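PDB 3A9L: poly-gamma-glutamate hydrolase from Bacillus phage phiNIT1, which hydrolyses the gamma-glutamyl linkages of bacterial poly-gamma-glutamate as a zinc peptidase. Local coordinates for residues P8-L13 and F84-A89; S101-K106 and G161-I166; N112-G117 and D142-T147. All blocks are in the same frame, centred on the assembly; numbering follows the deposited sequence.

Interaction 1 (P8-L13 and F84-A89); sequences PNIEAL and FDEPMA
Phe84 opens the contact from its ring end. Its CG is anti to the backbone N (chi1 -177°), and this brings CD2 and CE2 back to the start of helix 10-16. There Ile10 CD1 lies 3.5 Å from Phe84 CE2, and the two side chains cross obliquely. Ile10 also packs on Phe66 of strand 62-68, so it is wedged between the loop and the sheet.

Asp85 makes the polar link. Its CG sits in the crowded position between backbone N and carbonyl carbon, and the carboxylate swings over to the helix start. Asp85 OD1 accepts from Ile10 N at 3.0 Å through its syn lone pair. The bond is fairly straight, with 159° at the hydrogen. The other oxygen, Asp85 OD2, lies just 2.5 Å from Glu11 OE1, and the carboxylate planes are 65° apart. Two acid oxygens this close probably share a proton, so one of the two acids may have a raised pKa.

Glu86 turns its carboxylate away from helix 10-16. Its CB and CG still meet Ile10 CG2, with CB at 3.9 Å from that methyl. Its bent chain folds back on its own helix: OE1 accepts from Ala89 N and OE2 from Met88 N, both from above the carboxylate plane. Tyr64 OH also bonds Glu86 OE1.

Pro87 packs on Cys91 of the second subunit, and Met88 on its Met92.

On the other segment, Asn9 OD1 accepts from Ala12 N at 2.9 Å. Asn9 and Glu86 are thus side-chain N-caps, and the contact joins two capped helix starts beside the central sheet.

Interaction 2 (S101-K106 and G161-I166); sequences SFHGYK and GVQLEI. With ZN (zinc ion), chain C.
Strands 98-105 and 162-167 run parallel as neighbours in the central sheet. The tight part is the backbone between them. Five N-H...O bonds alternate from Ser101 N to Tyr105 N, and the shortest is Ile166 N to His103 O at 2.7 Å. His103 N to Leu164 O is more bent, at 134°.

The face with Phe102, Leu164 and Ile166 is apolar. Phe102 and Leu164 lie side by side, pointing the same way, with CE2 of Phe102 4.1 Å from CD2 of Leu164. Helices 48-59 and 190-209 cover this face.

The face with Ser101, His103, Gln163 and Glu165 is polar and holds ordered water. His103 CG is anti to the carbonyl carbon (chi1 -74°), and its ring lies near the Glu165 carboxylate, with the planes 17° apart. Glu165 CD is 3.4 Å from His103 CB. One water accepts from Ser101 OG and donates to Gln163 OE1, which also accepts from Asn151; its bond from His103 NE2 is weak.

His103 ND1 binds the zinc at 2.1 Å, and His40 and Glu45 are also ligands. A second water lies 2.3 Å from the zinc and donates to Gly104 O and to Glu165 OE1, 2.8 Å away. Zinc would polarise this water, and Glu165 is well placed to take up its proton, consistent with a general-base role as in related zinc peptidases.

Interaction 3 (N112-G117 and D142-T147); sequences NTLVGG and DRFTAT
Leu114 and Gly117 have the largest buried areas here, and Phe144 follows. Leu114 CG is anti to the carbonyl carbon (chi1 -48°), and one methyl does the touching. Leu114 CD1 meets the Phe144 ring at its edge, 3.9 Å from CD2. The same methyl lies 3.6 Å from Arg143 NE, so it sits against both the ring and the guanidinium. Arg143 is extended from CG to NE and places its CB over one face of the Phe144 ring.

Strand 113-116 belongs to the mixed central sheet, between strands 162-167 and 138-139. The loop that follows strand 138-139 returns over it, and its Phe144 also packs on Gln163 and Glu165 near the zinc site.

At the other end the contact is made by backbone. Gly117 N donates to Thr145 O at 2.9 Å and 173°, from above the carbonyl plane. Gly117 CA comes within 3.1 Å of Ala146 O in a CA-H...O contact. The backbone angles of Gly117 (phi 106°) suit glycine, and at Gly116 a side chain would clash with the carbonyls of Phe144 and Thr145. Between the two ends, a water lies 2.7 Å from Leu114 O and equally far from Phe144 O.

All three contacts belong to one alpha/beta unit built on a mixed sheet. Interaction 1 closes first along the chain. Helix 87-94 then leads into strand 98-105 of interaction 2, and interaction 3 is nested within the loop that interaction 2 closes. The centres of interactions 1 and 2 are about 18 Å apart and their nearest atoms about 7 Å. Interactions 2 and 3 touch, with centres about 8 Å apart: Gln163 N lies 2.8 Å from Gly116 O, a probable hydrogen bond between neighbouring strands. Phe144 and Phe84 approach the zinc region from different contacts, their side chains each about 7 Å from that of His103. Loops from interactions 1 and 3 thus both come near the metal site.

Interaction 1 (P8-L13 and F84-A89)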
ATOM      1  N   PRO A   8       8.521   7.700 -21.377  1.00 26.11           N
ATOM      2  CA  PRO A   8       8.010   9.071 -21.371  1.00 24.91           C
ATOM      3  C   PRO A   8       6.993   9.294 -20.290  1.00 23.72           C
ATOM      4  O   PRO A   8       6.692  10.437 -19.927  1.00 23.97           O
ATOM      5  CB  PRO A   8       7.343   9.207 -22.735  1.00 24.66           C
ATOM      6  CG  PRO A   8       7.153   7.858 -23.227  1.00 26.04           C
ATOM      7  CD  PRO A   8       8.286   7.063 -22.682  1.00 25.98           C
ATOM      8  N   ASN A   9       6.476   8.196 -19.781  1.00 23.29           N
ATOM      9  CA  ASN A   9       5.515   8.226 -18.698  1.00 23.47           C
ATOM     10  C   ASN A   9       5.346   6.809 -18.164  1.00 23.50           C
ATOM     11  O   ASN A   9       5.921   5.848 -18.700  1.00 23.95           O
ATOM     12  CB  ASN A   9       4.194   8.707 -19.254  1.00 23.67           C
ATOM     13  CG  ASN A   9       3.761   7.901 -20.445  1.00 23.07           C
ATOM     14  OD1 ASN A   9       3.481   6.709 -20.336  1.00 20.89           O
ATOM     15  ND2 ASN A   9       3.702   8.551 -21.597  1.00 23.62           N
ATOM     16  N   ILE A  10       4.468   6.656 -17.185  1.00 23.80           N
ATOM     17  CA  ILE A  10       4.361   5.387 -16.466  1.00 23.36           C
ATOM     18  C   ILE A  10       3.559   4.314 -17.196  1.00 24.56           C
ATOM     19  O   ILE A  10       3.817   3.108 -16.984  1.00 24.43           O
ATOM     20  CB  ILE A  10       3.860   5.616 -15.015  1.00 23.62           C
ATOM     21  CG1 ILE A  10       4.937   6.356 -14.214  1.00 22.38           C
ATOM     22  CG2 ILE A  10       3.441   4.297 -14.332  1.00 21.28           C
ATOM     23  CD1 ILE A  10       6.147   5.508 -13.735  1.00 19.67           C
ATOM     24  N   GLU A  11       2.605   4.732 -18.042  1.00 24.94           N
ATOM     25  CA  GLU A  11       1.919   3.798 -18.947  1.00 26.65           C
ATOM     26  C   GLU A  11       2.946   3.055 -19.811  1.00 26.44           C
ATOM     27  O   GLU A  11       3.022   1.812 -19.788  1.00 27.22           O
ATOM     28  CB  GLU A  11       0.925   4.545 -19.857  1.00 26.48           C
ATOM     29  CG  GLU A  11      -0.371   4.977 -19.189  1.00 28.40           C
ATOM     30  CD  GLU A  11      -0.241   6.216 -18.309  1.00 30.61           C
ATOM     31  OE1 GLU A  11       0.808   6.921 -18.357  1.00 29.56           O
ATOM     32  OE2 GLU A  11      -1.228   6.494 -17.594  1.00 32.02           O
ATOM     33  N   ALA A  12       3.752   3.816 -20.557  1.00 26.50           N
ATOM     34  CA  ALA A  12       4.819   3.240 -21.371  1.00 26.39           C
ATOM     35  C   ALA A  12       5.708   2.294 -20.563  1.00 26.40           C
ATOM     36  O   ALA A  12       6.061   1.202 -21.019  1.00 27.10           O
ATOM     37  CB  ALA A  12       5.658   4.353 -21.999  1.00 26.01           C
ATOM     38  N   LEU A  13       6.072   2.727 -19.354  1.00 26.00           N
ATOM     39  CA  LEU A  13       6.828   1.901 -18.429  1.00 25.12           C
ATOM     40  C   LEU A  13       6.073   0.635 -18.050  1.00 25.03           C
ATOM     41  O   LEU A  13       6.606  -0.462 -18.159  1.00 26.49           O
ATOM     42  CB  LEU A  13       7.185   2.696 -17.156  1.00 25.34           C
ATOM     43  CG  LEU A  13       8.126   1.997 -16.160  1.00 24.31           C
ATOM     44  CD1 LEU A  13       8.840   2.986 -15.302  1.00 26.41           C
ATOM     45  CD2 LEU A  13       7.418   1.034 -15.268  1.00 23.95           C
ATOM     46  N   PHE A  84       5.510  12.155 -14.158  1.00 23.08           N
ATOM     47  CA  PHE A  84       5.190  10.965 -13.395  1.00 22.82           C
ATOM     48  C   PHE A  84       3.721  10.990 -13.147  1.00 22.15           C
ATOM     49  O   PHE A  84       3.175  11.898 -12.506  1.00 20.28           O
ATOM     50  CB  PHE A  84       5.989  10.878 -12.099  1.00 22.72           C
ATOM     51  CG  PHE A  84       5.736   9.603 -11.320  1.00 20.19           C
ATOM     52  CD1 PHE A  84       4.688   9.530 -10.417  1.00 21.03           C
ATOM     53  CD2 PHE A  84       6.546   8.495 -11.499  1.00 20.76           C
ATOM     54  CE1 PHE A  84       4.454   8.384  -9.701  1.00 20.98           C
ATOM     55  CE2 PHE A  84       6.314   7.335 -10.789  1.00 21.33           C
ATOM     56  CZ  PHE A  84       5.290   7.287  -9.881  1.00 23.80           C
ATOM     57  N   ASP A  85       3.087   9.968 -13.686  1.00 22.17           N
ATOM     58  CA  ASP A  85       1.643   9.968 -13.794  1.00 22.68           C
ATOM     59  C   ASP A  85       1.011   8.644 -13.339  1.00 22.38           C
ATOM     60  O   ASP A  85      -0.106   8.349 -13.702  1.00 23.15           O
ATOM     61  CB  ASP A  85       1.226  10.348 -15.237  1.00 23.09           C
ATOM     62  CG  ASP A  85       1.461   9.231 -16.255  1.00 23.75           C
ATOM     63  OD1 ASP A  85       2.364   8.420 -16.061  1.00 27.29           O
ATOM     64  OD2 ASP A  85       0.745   9.194 -17.280  1.00 26.34           O
ATOM     65  N   GLU A  86       1.711   7.871 -12.514  1.00 22.73           N
ATOM     66  CA  GLU A  86       1.145   6.609 -12.050  1.00 21.50           C
ATOM     67  C   GLU A  86      -0.243   6.922 -11.457  1.00 20.87           C
ATOM     68  O   GLU A  86      -0.369   7.782 -10.566  1.00 20.39           O
ATOM     69  CB  GLU A  86       2.094   5.948 -11.058  1.00 21.08           C
ATOM     70  CG  GLU A  86       1.815   4.488 -10.750  1.00 21.24           C
ATOM     71  CD  GLU A  86       0.671   4.357  -9.798  1.00 18.96           C
ATOM     72  OE1 GLU A  86       0.748   4.980  -8.720  1.00 17.28           O
ATOM     73  OE2 GLU A  86      -0.339   3.720 -10.178  1.00 18.41           O
ATOM     74  N   PRO A  87      -1.297   6.257 -11.957  1.00 20.36           N
ATOM     75  CA  PRO A  87      -2.617   6.715 -11.547  1.00 20.22           C
ATOM     76  C   PRO A  87      -2.910   6.636 -10.038  1.00 19.92           C
ATOM     77  O   PRO A  87      -3.641   7.475  -9.508  1.00 19.78           O
ATOM     78  CB  PRO A  87      -3.568   5.805 -12.350  1.00 19.76           C
ATOM     79  CG  PRO A  87      -2.760   4.666 -12.749  1.00 20.15           C
ATOM     80  CD  PRO A  87      -1.413   5.277 -13.042  1.00 21.03           C
ATOM     81  N   MET A  88      -2.326   5.666  -9.344  1.00 19.36           N
ATOM     82  CA  MET A  88      -2.626   5.559  -7.928  1.00 19.28           C
ATOM     83  C   MET A  88      -1.992   6.709  -7.149  1.00 19.10           C
ATOM     84  O   MET A  88      -2.639   7.264  -6.262  1.00 18.56           O
ATOM     85  CB  MET A  88      -2.266   4.189  -7.388  1.00 18.80           C
ATOM     86  CG  MET A  88      -3.164   3.114  -7.911  1.00 18.15           C
ATOM     87  SD  MET A  88      -2.945   1.648  -6.918  1.00 21.09           S
ATOM     88  CE  MET A  88      -1.243   1.257  -7.351  1.00 21.51           C
ATOM     89  N   ALA A  89      -0.749   7.059  -7.515  1.00 17.66           N
ATOM     90  CA  ALA A  89      -0.033   8.235  -7.039  1.00 17.86           C
ATOM     91  C   ALA A  89      -0.856   9.531  -7.177  1.00 18.37           C
ATOM     92  O   ALA A  89      -1.076  10.231  -6.199  1.00 18.29           O
ATOM     93  CB  ALA A  89       1.304   8.378  -7.793  1.00 17.18           C
TER

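Interaction 2 (S101-K106 and G161-I166)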
ATOM      1  N   SER A 101       7.998  15.036  -1.066  1.00 17.86           N
ATOM      2  CA  SER A 101       8.543  13.975  -1.944  1.00 17.19           C
ATOM      3  C   SER A 101      10.017  13.757  -1.630  1.00 17.52           C
ATOM      4  O   SER A 101      10.684  14.681  -1.246  1.00 17.35           O
ATOM      5  CB  SER A 101       8.389  14.339  -3.403  1.00 17.09           C
ATOM      6  OG  SER A 101       9.099  15.521  -3.724  1.00 16.82           O
ATOM      7  N   PHE A 102      10.513  12.539  -1.785  1.00 17.66           N
ATOM      8  CA  PHE A 102      11.910  12.264  -1.468  1.00 18.88           C
ATOM      9  C   PHE A 102      12.680  11.718  -2.683  1.00 18.90           C
ATOM     10  O   PHE A 102      12.311  10.695  -3.252  1.00 19.31           O
ATOM     11  CB  PHE A 102      12.020  11.288  -0.291  1.00 18.79           C
ATOM     12  CG  PHE A 102      11.408  11.801   0.992  1.00 20.62           C
ATOM     13  CD1 PHE A 102      10.025  11.733   1.212  1.00 24.09           C
ATOM     14  CD2 PHE A 102      12.211  12.362   1.967  1.00 24.18           C
ATOM     15  CE1 PHE A 102       9.452  12.219   2.416  1.00 22.98           C
ATOM     16  CE2 PHE A 102      11.660  12.831   3.171  1.00 24.59           C
ATOM     17  CZ  PHE A 102      10.280  12.775   3.378  1.00 23.48           C
ATOM     18  N   HIS A 103      13.786  12.380  -3.014  1.00 19.59           N
ATOM     19  CA  HIS A 103      14.562  12.099  -4.234  1.00 19.15           C
ATOM     20  C   HIS A 103      16.016  11.900  -3.992  1.00 18.69           C
ATOM     21  O   HIS A 103      16.577  12.352  -2.981  1.00 19.04           O
ATOM     22  CB  HIS A 103      14.381  13.208  -5.268  1.00 18.61           C
ATOM     23  CG  HIS A 103      13.041  13.184  -5.936  1.00 17.08           C
ATOM     24  ND1 HIS A 103      12.820  12.526  -7.121  1.00 16.51           N
ATOM     25  CD2 HIS A 103      11.849  13.719  -5.568  1.00 14.14           C
ATOM     26  CE1 HIS A 103      11.548  12.655  -7.458  1.00 19.86           C
ATOM     27  NE2 HIS A 103      10.940  13.379  -6.536  1.00 16.90           N
ATOM     28  N   GLY A 104      16.649  11.194  -4.922  1.00 19.70           N
ATOM     29  CA  GLY A 104      18.106  11.010  -4.853  1.00 19.89           C
ATOM     30  C   GLY A 104      18.806  11.631  -6.064  1.00 21.21           C
ATOM     31  O   GLY A 104      18.376  11.434  -7.197  1.00 20.26           O
ATOM     32  N   TYR A 105      19.870  12.400  -5.841  1.00 22.57           N
ATOM     33  CA  TYR A 105      20.623  12.913  -6.990  1.00 23.57           C
ATOM     34  C   TYR A 105      22.075  12.492  -6.828  1.00 24.04           C
ATOM     35  O   TYR A 105      22.502  12.196  -5.712  1.00 24.10           O
ATOM     36  CB  TYR A 105      20.432  14.448  -7.196  1.00 23.45           C
ATOM     37  CG  TYR A 105      21.205  15.327  -6.235  1.00 22.80           C
ATOM     38  CD1 TYR A 105      22.499  15.756  -6.538  1.00 23.03           C
ATOM     39  CD2 TYR A 105      20.645  15.730  -5.014  1.00 25.03           C
ATOM     40  CE1 TYR A 105      23.221  16.568  -5.639  1.00 25.66           C
ATOM     41  CE2 TYR A 105      21.357  16.549  -4.115  1.00 23.37           C
ATOM     42  CZ  TYR A 105      22.638  16.961  -4.437  1.00 23.02           C
ATOM     43  OH  TYR A 105      23.340  17.752  -3.554  1.00 22.14           O
ATOM     44  N   LYS A 106      22.807  12.429  -7.942  1.00 25.10           N
ATOM     45  CA  LYS A 106      24.189  11.976  -7.951  1.00 25.53           C
ATOM     46  C   LYS A 106      25.167  13.055  -7.484  1.00 25.91           C
ATOM     47  O   LYS A 106      25.299  14.132  -8.082  1.00 24.29           O
ATOM     48  CB  LYS A 106      24.583  11.452  -9.343  1.00 25.95           C
ATOM     49  CG  LYS A 106      25.761  10.456  -9.342  1.00 27.22           C
ATOM     50  CD  LYS A 106      25.616   9.465 -10.499  1.00 28.96           C
ATOM     51  CE  LYS A 106      26.477   8.233 -10.318  1.00 30.55           C
ATOM     52  NZ  LYS A 106      27.922   8.575 -10.245  1.00 33.82           N
ATOM     53  N   GLY A 161       3.731  21.605  -2.862  1.00 21.11           N
ATOM     54  CA  GLY A 161       4.412  20.488  -2.236  1.00 19.63           C
ATOM     55  C   GLY A 161       5.845  20.853  -1.861  1.00 19.26           C
ATOM     56  O   GLY A 161       6.254  21.979  -2.084  1.00 17.85           O
ATOM     57  N   VAL A 162       6.589  19.914  -1.263  1.00 17.89           N
ATOM     58  CA  VAL A 162       7.988  20.175  -0.886  1.00 19.00           C
ATOM     59  C   VAL A 162       8.820  19.016  -1.385  1.00 17.73           C
ATOM     60  O   VAL A 162       8.618  17.868  -0.980  1.00 18.78           O
ATOM     61  CB  VAL A 162       8.199  20.265   0.649  1.00 18.16           C
ATOM     62  CG1 VAL A 162       9.688  20.220   1.015  1.00 20.18           C
ATOM     63  CG2 VAL A 162       7.534  21.496   1.232  1.00 21.21           C
ATOM     64  N   GLN A 163       9.788  19.323  -2.224  1.00 17.52           N
ATOM     65  CA  GLN A 163      10.632  18.313  -2.789  1.00 16.93           C
ATOM     66  C   GLN A 163      12.008  18.284  -2.083  1.00 17.78           C
ATOM     67  O   GLN A 163      12.675  19.334  -1.950  1.00 17.81           O
ATOM     68  CB  GLN A 163      10.812  18.580  -4.299  1.00 16.20           C
ATOM     69  CG  GLN A 163      11.708  17.543  -4.935  1.00 18.77           C
ATOM     70  CD  GLN A 163      11.975  17.794  -6.407  1.00 21.95           C
ATOM     71  OE1 GLN A 163      11.397  17.139  -7.244  1.00 22.58           O
ATOM     72  NE2 GLN A 163      12.888  18.737  -6.719  1.00 23.28           N
ATOM     73  N   LEU A 164      12.450  17.100  -1.658  1.00 17.19           N
ATOM     74  CA  LEU A 164      13.823  16.959  -1.177  1.00 17.06           C
ATOM     75  C   LEU A 164      14.666  16.176  -2.165  1.00 16.86           C
ATOM     76  O   LEU A 164      14.303  15.102  -2.573  1.00 16.71           O
ATOM     77  CB  LEU A 164      13.911  16.280   0.205  1.00 17.70           C
ATOM     78  CG  LEU A 164      13.370  17.006   1.452  1.00 18.65           C
ATOM     79  CD1 LEU A 164      11.858  17.109   1.429  1.00 16.72           C
ATOM     80  CD2 LEU A 164      13.817  16.274   2.728  1.00 19.51           C
ATOM     81  N   GLU A 165      15.809  16.715  -2.544  1.00 17.48           N
ATOM     82  CA  GLU A 165      16.679  15.981  -3.462  1.00 18.57           C
ATOM     83  C   GLU A 165      17.966  15.714  -2.698  1.00 19.52           C
ATOM     84  O   GLU A 165      18.717  16.653  -2.401  1.00 18.37           O
ATOM     85  CB  GLU A 165      16.894  16.800  -4.743  1.00 18.44           C
ATOM     86  CG  GLU A 165      15.691  16.774  -5.759  1.00 18.82           C
ATOM     87  CD  GLU A 165      15.840  15.757  -6.884  1.00 18.87           C
ATOM     88  OE1 GLU A 165      16.836  15.040  -6.924  1.00 21.83           O
ATOM     89  OE2 GLU A 165      14.938  15.648  -7.728  1.00 22.94           O
ATOM     90  N   ILE A 166      18.188  14.434  -2.347  1.00 19.98           N
ATOM     91  CA  ILE A 166      19.244  14.053  -1.443  1.00 20.18           C
ATOM     92  C   ILE A 166      20.413  13.417  -2.202  1.00 20.60           C
ATOM     93  O   ILE A 166      20.231  12.469  -2.963  1.00 20.70           O
ATOM     94  CB  ILE A 166      18.693  13.080  -0.357  1.00 20.13           C
ATOM     95  CG1 ILE A 166      17.274  13.514   0.070  1.00 20.14           C
ATOM     96  CG2 ILE A 166      19.612  13.039   0.846  1.00 19.06           C
ATOM     97  CD1 ILE A 166      16.709  12.609   1.134  1.00 25.42           C
TER
HETATM   98 ZN    ZN C 251      14.102  11.399  -8.337  1.00 32.14          ZN
HETATM   99  O   HOH W   1       9.130  15.587  -6.579  1.00 19.90           O
HETATM  100  O   HOH W   2      15.894  12.800  -8.231  1.00 34.48           O

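Interaction 3 (N112-G117 and D142-T147)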
ATOM      1  N   ASN A 112      24.638  16.712   0.815  1.00 24.35           N
ATOM      2  CA  ASN A 112      23.767  17.849   0.722  1.00 24.00           C
ATOM      3  C   ASN A 112      22.332  17.464   0.423  1.00 23.61           C
ATOM      4  O   ASN A 112      22.072  16.423  -0.194  1.00 24.32           O
ATOM      5  CB  ASN A 112      24.284  18.816  -0.352  1.00 24.64           C
ATOM      6  CG  ASN A 112      23.863  20.215  -0.089  1.00 23.18           C
ATOM      7  OD1 ASN A 112      23.221  20.491   0.902  1.00 27.72           O
ATOM      8  ND2 ASN A 112      24.226  21.124  -0.978  1.00 25.61           N
ATOM      9  N   THR A 113      21.421  18.332   0.849  1.00 23.49           N
ATOM     10  CA  THR A 113      20.013  18.252   0.512  1.00 23.53           C
ATOM     11  C   THR A 113      19.527  19.598  -0.049  1.00 23.46           C
ATOM     12  O   THR A 113      19.729  20.638   0.579  1.00 23.22           O
ATOM     13  CB  THR A 113      19.159  17.852   1.736  1.00 22.98           C
ATOM     14  OG1 THR A 113      19.570  16.546   2.193  1.00 23.32           O
ATOM     15  CG2 THR A 113      17.679  17.831   1.364  1.00 24.57           C
ATOM     16  N   LEU A 114      18.888  19.531  -1.224  1.00 23.33           N
ATOM     17  CA  LEU A 114      18.389  20.679  -1.970  1.00 23.26           C
ATOM     18  C   LEU A 114      16.870  20.616  -1.960  1.00 24.40           C
ATOM     19  O   LEU A 114      16.257  19.711  -2.562  1.00 23.21           O
ATOM     20  CB  LEU A 114      18.943  20.692  -3.413  1.00 23.59           C
ATOM     21  CG  LEU A 114      20.461  20.465  -3.584  1.00 24.46           C
ATOM     22  CD1 LEU A 114      20.828  20.232  -5.041  1.00 26.54           C
ATOM     23  CD2 LEU A 114      21.259  21.642  -3.008  1.00 24.05           C
ATOM     24  N   VAL A 115      16.272  21.568  -1.243  1.00 23.04           N
ATOM     25  CA  VAL A 115      14.842  21.525  -0.942  1.00 23.11           C
ATOM     26  C   VAL A 115      14.092  22.568  -1.775  1.00 23.44           C
ATOM     27  O   VAL A 115      14.425  23.754  -1.745  1.00 23.95           O
ATOM     28  CB  VAL A 115      14.592  21.782   0.562  1.00 22.87           C
ATOM     29  CG1 VAL A 115      13.151  21.439   0.949  1.00 22.30           C
ATOM     30  CG2 VAL A 115      15.570  20.978   1.416  1.00 23.02           C
ATOM     31  N   GLY A 116      13.076  22.125  -2.502  1.00 21.95           N
ATOM     32  CA  GLY A 116      12.245  23.052  -3.252  1.00 22.04           C
ATOM     33  C   GLY A 116      10.796  22.674  -3.157  1.00 20.94           C
ATOM     34  O   GLY A 116      10.372  22.025  -2.196  1.00 20.60           O
ATOM     35  N   GLY A 117      10.034  23.041  -4.175  1.00 20.87           N
ATOM     36  CA  GLY A 117       8.607  22.821  -4.165  1.00 20.81           C
ATOM     37  C   GLY A 117       7.918  24.160  -3.925  1.00 21.05           C
ATOM     38  O   GLY A 117       8.588  25.154  -3.618  1.00 19.93           O
ATOM     39  N   ASP A 142      19.838  26.459  -8.778  1.00 31.98           N
ATOM     40  CA  ASP A 142      20.032  26.232 -10.230  1.00 32.60           C
ATOM     41  C   ASP A 142      19.082  25.155 -10.793  1.00 32.36           C
ATOM     42  O   ASP A 142      18.521  25.312 -11.880  1.00 33.15           O
ATOM     43  CB  ASP A 142      21.505  26.002 -10.698  1.00 32.97           C
ATOM     44  CG  ASP A 142      22.537  25.916  -9.561  1.00 35.24           C
ATOM     45  OD1 ASP A 142      22.440  25.036  -8.665  1.00 35.21           O
ATOM     46  OD2 ASP A 142      23.509  26.712  -9.619  1.00 36.17           O
ATOM     47  N   ARG A 143      18.887  24.098 -10.004  1.00 32.42           N
ATOM     48  CA  ARG A 143      18.202  22.874 -10.379  1.00 31.67           C
ATOM     49  C   ARG A 143      17.294  22.455  -9.225  1.00 31.33           C
ATOM     50  O   ARG A 143      17.465  22.916  -8.076  1.00 31.72           O
ATOM     51  CB  ARG A 143      19.234  21.765 -10.601  1.00 32.48           C
ATOM     52  CG  ARG A 143      20.103  21.537  -9.374  1.00 33.38           C
ATOM     53  CD  ARG A 143      21.118  20.427  -9.504  1.00 35.66           C
ATOM     54  NE  ARG A 143      22.061  20.483  -8.383  1.00 36.29           N
ATOM     55  CZ  ARG A 143      23.055  19.621  -8.167  1.00 38.47           C
ATOM     56  NH1 ARG A 143      23.255  18.587  -8.985  1.00 37.85           N
ATOM     57  NH2 ARG A 143      23.852  19.789  -7.115  1.00 39.81           N
ATOM     58  N   PHE A 144      16.342  21.581  -9.524  1.00 29.94           N
ATOM     59  CA  PHE A 144      15.489  20.950  -8.495  1.00 29.56           C
ATOM     60  C   PHE A 144      14.620  21.926  -7.703  1.00 27.78           C
ATOM     61  O   PHE A 144      14.254  21.652  -6.557  1.00 28.02           O
ATOM     62  CB  PHE A 144      16.343  20.146  -7.518  1.00 29.91           C
ATOM     63  CG  PHE A 144      17.173  19.073  -8.169  1.00 31.59           C
ATOM     64  CD1 PHE A 144      16.656  18.290  -9.197  1.00 34.65           C
ATOM     65  CD2 PHE A 144      18.462  18.839  -7.745  1.00 31.90           C
ATOM     66  CE1 PHE A 144      17.440  17.288  -9.797  1.00 35.08           C
ATOM     67  CE2 PHE A 144      19.258  17.850  -8.342  1.00 32.47           C
ATOM     68  CZ  PHE A 144      18.740  17.067  -9.355  1.00 33.38           C
ATOM     69  N   THR A 145      14.307  23.070  -8.293  1.00 25.84           N
ATOM     70  CA  THR A 145      13.534  24.080  -7.565  1.00 24.32           C
ATOM     71  C   THR A 145      12.065  23.688  -7.475  1.00 22.75           C
ATOM     72  O   THR A 145      11.356  24.124  -6.563  1.00 21.43           O
ATOM     73  CB  THR A 145      13.618  25.504  -8.180  1.00 23.95           C
ATOM     74  OG1 THR A 145      12.947  25.520  -9.436  1.00 23.96           O
ATOM     75  CG2 THR A 145      15.052  25.970  -8.351  1.00 25.51           C
ATOM     76  N   ALA A 146      11.614  22.882  -8.438  1.00 22.20           N
ATOM     77  CA  ALA A 146      10.209  22.418  -8.485  1.00 21.31           C
ATOM     78  C   ALA A 146       9.141  23.471  -8.166  1.00 20.70           C
ATOM     79  O   ALA A 146       8.390  23.335  -7.200  1.00 20.75           O
ATOM     80  CB  ALA A 146      10.046  21.198  -7.568  1.00 21.90           C
ATOM     81  N   THR A 147       9.070  24.550  -8.943  1.00 20.94           N
ATOM     82  CA  THR A 147       8.037  25.555  -8.701  1.00 21.16           C
ATOM     83  C   THR A 147       6.995  25.558  -9.815  1.00 21.12           C
ATOM     84  O   THR A 147       6.231  26.482  -9.933  1.00 22.86           O
ATOM     85  CB  THR A 147       8.606  26.988  -8.526  1.00 21.07           C
ATOM     86  OG1 THR A 147       9.274  27.395  -9.736  1.00 21.05           O
ATOM     87  CG2 THR A 147       9.550  27.049  -7.297  1.00 22.32           C
TER
HETATM   88  O   HOH W   3      14.337  19.972  -4.404  1.00 22.17           O
HETATM   89  O   HOH W   4      11.255  26.060  -3.753  1.00 23.94           O